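Local atomic coordinates of HTH-type transcriptional regulator mcbR (Escherichia coli UMEA 3718-1, PDB entry 4P9F), a protein that represses expression of McbA by binding to its promoter region, preventing colanic acid overproduction and mucoidy, and is important for biofilm formation. Residues 14-26 / 153-165. Sequence-based numbering, arbitrary orientation.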
loop_
_atom_site.group_PDB
_atom_site.type_symbol
_atom_site.label_atom_id
_atom_site.label_comp_id
_atom_site.label_asym_id
_atom_site.label_seq_id
_atom_site.Cartn_x
_atom_site.Cartn_y
_atom_site.Cartn_z
ATOM N N LEU A 14 3.280 -5.489 -16.906
ATOM C CA LEU A 14 3.392 -6.612 -15.982
ATOM C C LEU A 14 2.419 -6.460 -14.795
ATOM O O LEU A 14 1.842 -7.441 -14.340
ATOM C CB LEU A 14 4.817 -6.747 -15.451
ATOM C CG LEU A 14 5.859 -7.260 -16.448
ATOM C CD1 LEU A 14 7.259 -7.074 -15.897
ATOM C CD2 LEU A 14 5.578 -8.723 -16.803
ATOM N N LYS A 15 2.261 -5.248 -14.272
ATOM C CA LYS A 15 1.265 -5.022 -13.207
ATOM C C LYS A 15 -0.129 -5.402 -13.696
ATOM O O LYS A 15 -0.902 -6.055 -12.987
ATOM C CB LYS A 15 1.281 -3.572 -12.749
ATOM C CG LYS A 15 2.489 -3.187 -11.879
ATOM C CD LYS A 15 2.395 -1.696 -11.451
ATOM C CE LYS A 15 3.533 -1.295 -10.490
ATOM N NZ LYS A 15 3.465 0.161 -10.052
ATOM N N HIS A 16 -0.430 -5.007 -14.930
ATOM C CA HIS A 16 -1.726 -5.297 -15.530
ATOM C C HIS A 16 -1.927 -6.805 -15.684
ATOM O O HIS A 16 -2.948 -7.340 -15.264
ATOM C CB HIS A 16 -1.860 -4.579 -16.885
ATOM C CG HIS A 16 -3.211 -4.735 -17.515
ATOM N ND1 HIS A 16 -3.489 -5.714 -18.441
ATOM C CD2 HIS A 16 -4.385 -4.097 -17.282
ATOM C CE1 HIS A 16 -4.763 -5.639 -18.798
ATOM N NE2 HIS A 16 -5.327 -4.668 -18.105
ATOM N N GLN A 17 -0.927 -7.487 -16.240
ATOM C CA GLN A 17 -0.961 -8.940 -16.413
ATOM C C GLN A 17 -1.145 -9.665 -15.075
ATOM O O GLN A 17 -1.962 -10.571 -14.966
ATOM C CB GLN A 17 0.346 -9.431 -17.055
ATOM C CG GLN A 17 0.574 -8.942 -18.467
ATOM C CD GLN A 17 -0.503 -9.415 -19.415
ATOM O OE1 GLN A 17 -1.190 -8.610 -20.042
ATOM N NE2 GLN A 17 -0.648 -10.727 -19.535
ATOM N N LEU A 18 -0.400 -9.233 -14.057
ATOM C CA LEU A 18 -0.520 -9.815 -12.715
ATOM C C LEU A 18 -1.923 -9.585 -12.173
ATOM O O LEU A 18 -2.572 -10.529 -11.747
ATOM C CB LEU A 18 0.532 -9.236 -11.764
ATOM C CG LEU A 18 1.968 -9.743 -11.956
ATOM C CD1 LEU A 18 2.944 -8.852 -11.199
ATOM C CD2 LEU A 18 2.122 -11.212 -11.487
ATOM N N SER A 19 -2.405 -8.347 -12.272
ATOM C CA SER A 19 -3.698 -7.928 -11.735
ATOM C C SER A 19 -4.911 -8.669 -12.305
ATOM O O SER A 19 -5.879 -8.931 -11.574
ATOM C CB SER A 19 -3.914 -6.434 -11.983
ATOM O OG SER A 19 -2.956 -5.680 -11.273
ATOM N N ILE A 20 -4.866 -9.001 -13.591
ATOM C CA ILE A 20 -6.009 -9.664 -14.231
ATOM C C ILE A 20 -5.908 -11.191 -14.189
ATOM O O ILE A 20 -6.720 -11.891 -14.796
ATOM C CB ILE A 20 -6.172 -9.236 -15.696
ATOM C CG1 ILE A 20 -4.977 -9.726 -16.523
ATOM C CG2 ILE A 20 -6.373 -7.722 -15.797
ATOM C CD1 ILE A 20 -5.109 -9.459 -18.021
ATOM N N GLY A 21 -4.916 -11.698 -13.461
ATOM C CA GLY A 21 -4.725 -13.135 -13.301
ATOM C C GLY A 21 -4.135 -13.864 -14.500
ATOM O O GLY A 21 -4.237 -15.091 -14.610
ATOM N N ALA A 22 -3.471 -13.122 -15.382
ATOM C CA ALA A 22 -2.878 -13.701 -16.582
ATOM C C ALA A 22 -1.617 -14.515 -16.272
ATOM O O ALA A 22 -1.221 -15.380 -17.050
ATOM C CB ALA A 22 -2.553 -12.590 -17.604
ATOM N N LEU A 23 -1.004 -14.273 -15.120
ATOM C CA LEU A 23 0.211 -15.009 -14.777
ATOM C C LEU A 23 -0.088 -16.001 -13.663
ATOM O O LEU A 23 -0.675 -15.650 -12.636
ATOM C CB LEU A 23 1.326 -14.051 -14.347
ATOM C CG LEU A 23 1.674 -12.999 -15.410
ATOM C CD1 LEU A 23 2.787 -12.100 -14.932
ATOM C CD2 LEU A 23 2.037 -13.657 -16.716
ATOM N N LYS A 24 0.329 -17.244 -13.870
ATOM C CA LYS A 24 0.042 -18.316 -12.927
ATOM C C LYS A 24 0.954 -18.230 -11.702
ATOM O O LYS A 24 2.147 -17.992 -11.845
ATOM C CB LYS A 24 0.216 -19.673 -13.622
ATOM C CG LYS A 24 -0.187 -20.869 -12.777
ATOM C CD LYS A 24 -0.163 -22.132 -13.619
ATOM C CE LYS A 24 -0.665 -23.333 -12.838
ATOM N NZ LYS A 24 -0.697 -24.548 -13.703
ATOM N N PRO A 25 0.391 -18.441 -10.499
ATOM C CA PRO A 25 1.215 -18.508 -9.290
ATOM C C PRO A 25 2.373 -19.485 -9.484
ATOM O O PRO A 25 2.181 -20.561 -10.053
ATOM C CB PRO A 25 0.238 -19.036 -8.228
ATOM C CG PRO A 25 -1.084 -18.589 -8.695
ATOM C CD PRO A 25 -1.043 -18.616 -10.200
ATOM N N GLY A 26 3.572 -19.086 -9.077
ATOM C CA GLY A 26 4.719 -19.976 -9.184
ATOM C C GLY A 26 5.454 -19.949 -10.521
ATOM O O GLY A 26 6.547 -20.508 -10.614
ATOM N N TRP A 153 -4.242 -5.145 -5.666
ATOM C CA TRP A 153 -4.780 -5.931 -6.776
ATOM C C TRP A 153 -3.686 -6.729 -7.481
ATOM O O TRP A 153 -3.920 -7.843 -7.959
ATOM C CB TRP A 153 -5.460 -5.013 -7.785
ATOM C CG TRP A 153 -6.789 -4.473 -7.331
ATOM C CD1 TRP A 153 -7.513 -4.855 -6.234
ATOM C CD2 TRP A 153 -7.517 -3.393 -7.939
ATOM N NE1 TRP A 153 -8.670 -4.103 -6.145
ATOM C CE2 TRP A 153 -8.692 -3.196 -7.180
ATOM C CE3 TRP A 153 -7.289 -2.572 -9.066
ATOM C CZ2 TRP A 153 -9.642 -2.221 -7.507
ATOM C CZ3 TRP A 153 -8.235 -1.601 -9.391
ATOM C CH2 TRP A 153 -9.400 -1.440 -8.617
ATOM N N VAL A 154 -2.507 -6.122 -7.595
ATOM C CA VAL A 154 -1.343 -6.801 -8.164
ATOM C C VAL A 154 -0.948 -7.991 -7.289
ATOM O O VAL A 154 -0.651 -9.057 -7.802
ATOM C CB VAL A 154 -0.133 -5.852 -8.313
ATOM C CG1 VAL A 154 1.129 -6.640 -8.703
ATOM C CG2 VAL A 154 -0.417 -4.755 -9.371
ATOM N N ARG A 155 -0.958 -7.802 -5.971
ATOM C CA ARG A 155 -0.587 -8.857 -5.019
ATOM C C ARG A 155 -1.591 -10.030 -5.063
ATOM O O ARG A 155 -1.203 -11.183 -5.038
ATOM C CB ARG A 155 -0.515 -8.276 -3.591
ATOM C CG ARG A 155 0.620 -7.287 -3.375
ATOM C CD ARG A 155 1.984 -7.931 -3.479
ATOM N NE ARG A 155 2.380 -8.738 -2.317
ATOM C CZ ARG A 155 2.899 -8.203 -1.205
ATOM N NH1 ARG A 155 3.013 -6.885 -1.100
ATOM N NH2 ARG A 155 3.291 -8.967 -0.202
HETATM N N MSE A 156 -2.887 -9.734 -5.118
HETATM C CA MSE A 156 -3.856 -10.825 -5.163
HETATM C C MSE A 156 -4.006 -11.404 -6.564
HETATM O O MSE A 156 -4.524 -12.513 -6.718
HETATM C CB MSE A 156 -5.217 -10.379 -4.647
HETATM C CG MSE A 156 -5.947 -9.404 -5.517
HETATM SE SE MSE A 156 -7.672 -8.941 -4.682
HETATM C CE MSE A 156 -8.573 -10.550 -4.907
ATOM N N GLY A 157 -3.536 -10.657 -7.564
ATOM C CA GLY A 157 -3.650 -11.027 -8.960
ATOM C C GLY A 157 -3.468 -12.485 -9.370
ATOM O O GLY A 157 -4.295 -13.006 -10.113
ATOM N N PRO A 158 -2.372 -13.135 -8.931
ATOM C CA PRO A 158 -2.172 -14.547 -9.320
ATOM C C PRO A 158 -3.309 -15.453 -8.826
ATOM O O PRO A 158 -3.591 -16.493 -9.430
ATOM C CB PRO A 158 -0.839 -14.919 -8.653
ATOM C CG PRO A 158 -0.108 -13.598 -8.497
ATOM C CD PRO A 158 -1.215 -12.595 -8.192
ATOM N N GLY A 159 -3.987 -15.027 -7.768
ATOM C CA GLY A 159 -5.117 -15.777 -7.255
ATOM C C GLY A 159 -6.283 -15.787 -8.242
ATOM O O GLY A 159 -7.192 -16.602 -8.111
ATOM N N LEU A 160 -6.238 -14.908 -9.248
ATOM C CA LEU A 160 -7.312 -14.794 -10.249
ATOM C C LEU A 160 -7.096 -15.731 -11.445
ATOM O O LEU A 160 -7.986 -15.920 -12.280
ATOM C CB LEU A 160 -7.438 -13.344 -10.757
ATOM C CG LEU A 160 -8.338 -12.393 -9.962
ATOM C CD1 LEU A 160 -7.758 -12.091 -8.594
ATOM C CD2 LEU A 160 -8.599 -11.124 -10.759
ATOM N N HIS A 161 -5.917 -16.335 -11.515
ATOM C CA HIS A 161 -5.593 -17.206 -12.641
ATOM C C HIS A 161 -6.568 -18.379 -12.715
ATOM O O HIS A 161 -6.863 -18.885 -13.796
ATOM C CB HIS A 161 -4.167 -17.719 -12.520
ATOM C CG HIS A 161 -3.695 -18.478 -13.719
ATOM N ND1 HIS A 161 -3.341 -17.859 -14.899
ATOM C CD2 HIS A 161 -3.513 -19.805 -13.920
ATOM C CE1 HIS A 161 -2.949 -18.772 -15.770
ATOM N NE2 HIS A 161 -3.047 -19.958 -15.202
ATOM N N TYR A 162 -7.081 -18.772 -11.556
ATOM C CA TYR A 162 -8.072 -19.835 -11.433
ATOM C C TYR A 162 -9.338 -19.580 -12.259
ATOM O O TYR A 162 -9.945 -20.511 -12.795
ATOM C CB TYR A 162 -8.432 -19.989 -9.955
ATOM C CG TYR A 162 -9.678 -20.797 -9.664
ATOM C CD1 TYR A 162 -9.651 -22.192 -9.709
ATOM C CD2 TYR A 162 -10.870 -20.174 -9.323
ATOM C CE1 TYR A 162 -10.769 -22.931 -9.421
ATOM C CE2 TYR A 162 -12.003 -20.913 -9.036
ATOM C CZ TYR A 162 -11.948 -22.288 -9.090
ATOM O OH TYR A 162 -13.077 -23.016 -8.809
ATOM N N LEU A 163 -9.712 -18.312 -12.387
ATOM C CA LEU A 163 -10.923 -17.924 -13.115
ATOM C C LEU A 163 -10.944 -18.368 -14.579
ATOM O O LEU A 163 -11.993 -18.770 -15.100
ATOM C CB LEU A 163 -11.108 -16.404 -13.054
ATOM C CG LEU A 163 -11.268 -15.824 -11.644
ATOM C CD1 LEU A 163 -11.382 -14.299 -11.671
ATOM C CD2 LEU A 163 -12.474 -16.452 -10.962
ATOM N N TYR A 164 -9.793 -18.304 -15.239
ATOM C CA TYR A 164 -9.746 -18.609 -16.654
ATOM C C TYR A 164 -9.982 -20.086 -16.909
ATOM O O TYR A 164 -10.647 -20.454 -17.873
ATOM C CB TYR A 164 -8.400 -18.176 -17.247
ATOM C CG TYR A 164 -8.213 -16.676 -17.238
ATOM C CD1 TYR A 164 -8.758 -15.892 -18.244
ATOM C CD2 TYR A 164 -7.503 -16.044 -16.221
ATOM C CE1 TYR A 164 -8.607 -14.536 -18.248
ATOM C CE2 TYR A 164 -7.339 -14.665 -16.212
ATOM C CZ TYR A 164 -7.900 -13.917 -17.234
ATOM O OH TYR A 164 -7.754 -12.551 -17.271
ATOM N N GLU A 165 -9.519 -20.918 -15.989
ATOM C CA GLU A 165 -9.547 -22.357 -16.193
ATOM C C GLU A 165 -10.858 -22.970 -15.731
ATOM O O GLU A 165 -11.385 -23.885 -16.368
ATOM C CB GLU A 165 -8.374 -23.020 -15.464
HETATM O O HOH W 1 -6.304 -8.619 -8.939
#
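H161 and Y164 each reach across to a backbone carbonyl just past the end of helix 6-19, a worked example of how a helix terminus can be gripped by side chains. H161 ND1 donates to G21 O over 2.9 Å, with that oxygen close to the imidazole plane; CG anti to the backbone N (chi1 -173°) swings the ring there. Y164 OH donates to I20 O at 2.8 Å, tilted 30° from the carbonyl plane. A water bridges the segments by donating to both S19 O and W153 O.

Backbones meet closely where glycines permit it: G157 CA lies 3.0 Å from L18 O, and G21, C-prime residue of the Schellman motif, brings its CA 3.2 Å from G157 O. At both glycines the direction a beta carbon would take points into the other segment.

Side-chain packing surrounds the close backbone approach. V154 sets CG1 against L18 CD1, and its CG2 packs on the hydroxyl oxygen of S19, which donates to K15 O. P25 CG rests 3.7 Å from P158 CB, while K24 CB makes a CH-pi contact over one face of H161. Replacing H161 by an alanine removes the ring, which would probably leave G21 O without its imidazole donor and the K24 methylenes without the face they pack on.

Thus hydrogen bonds from side chains to backbone carbonyls, together with close packing and with no salt bridge across the two segments, join the GntR-family DNA-binding region to the FCD domain.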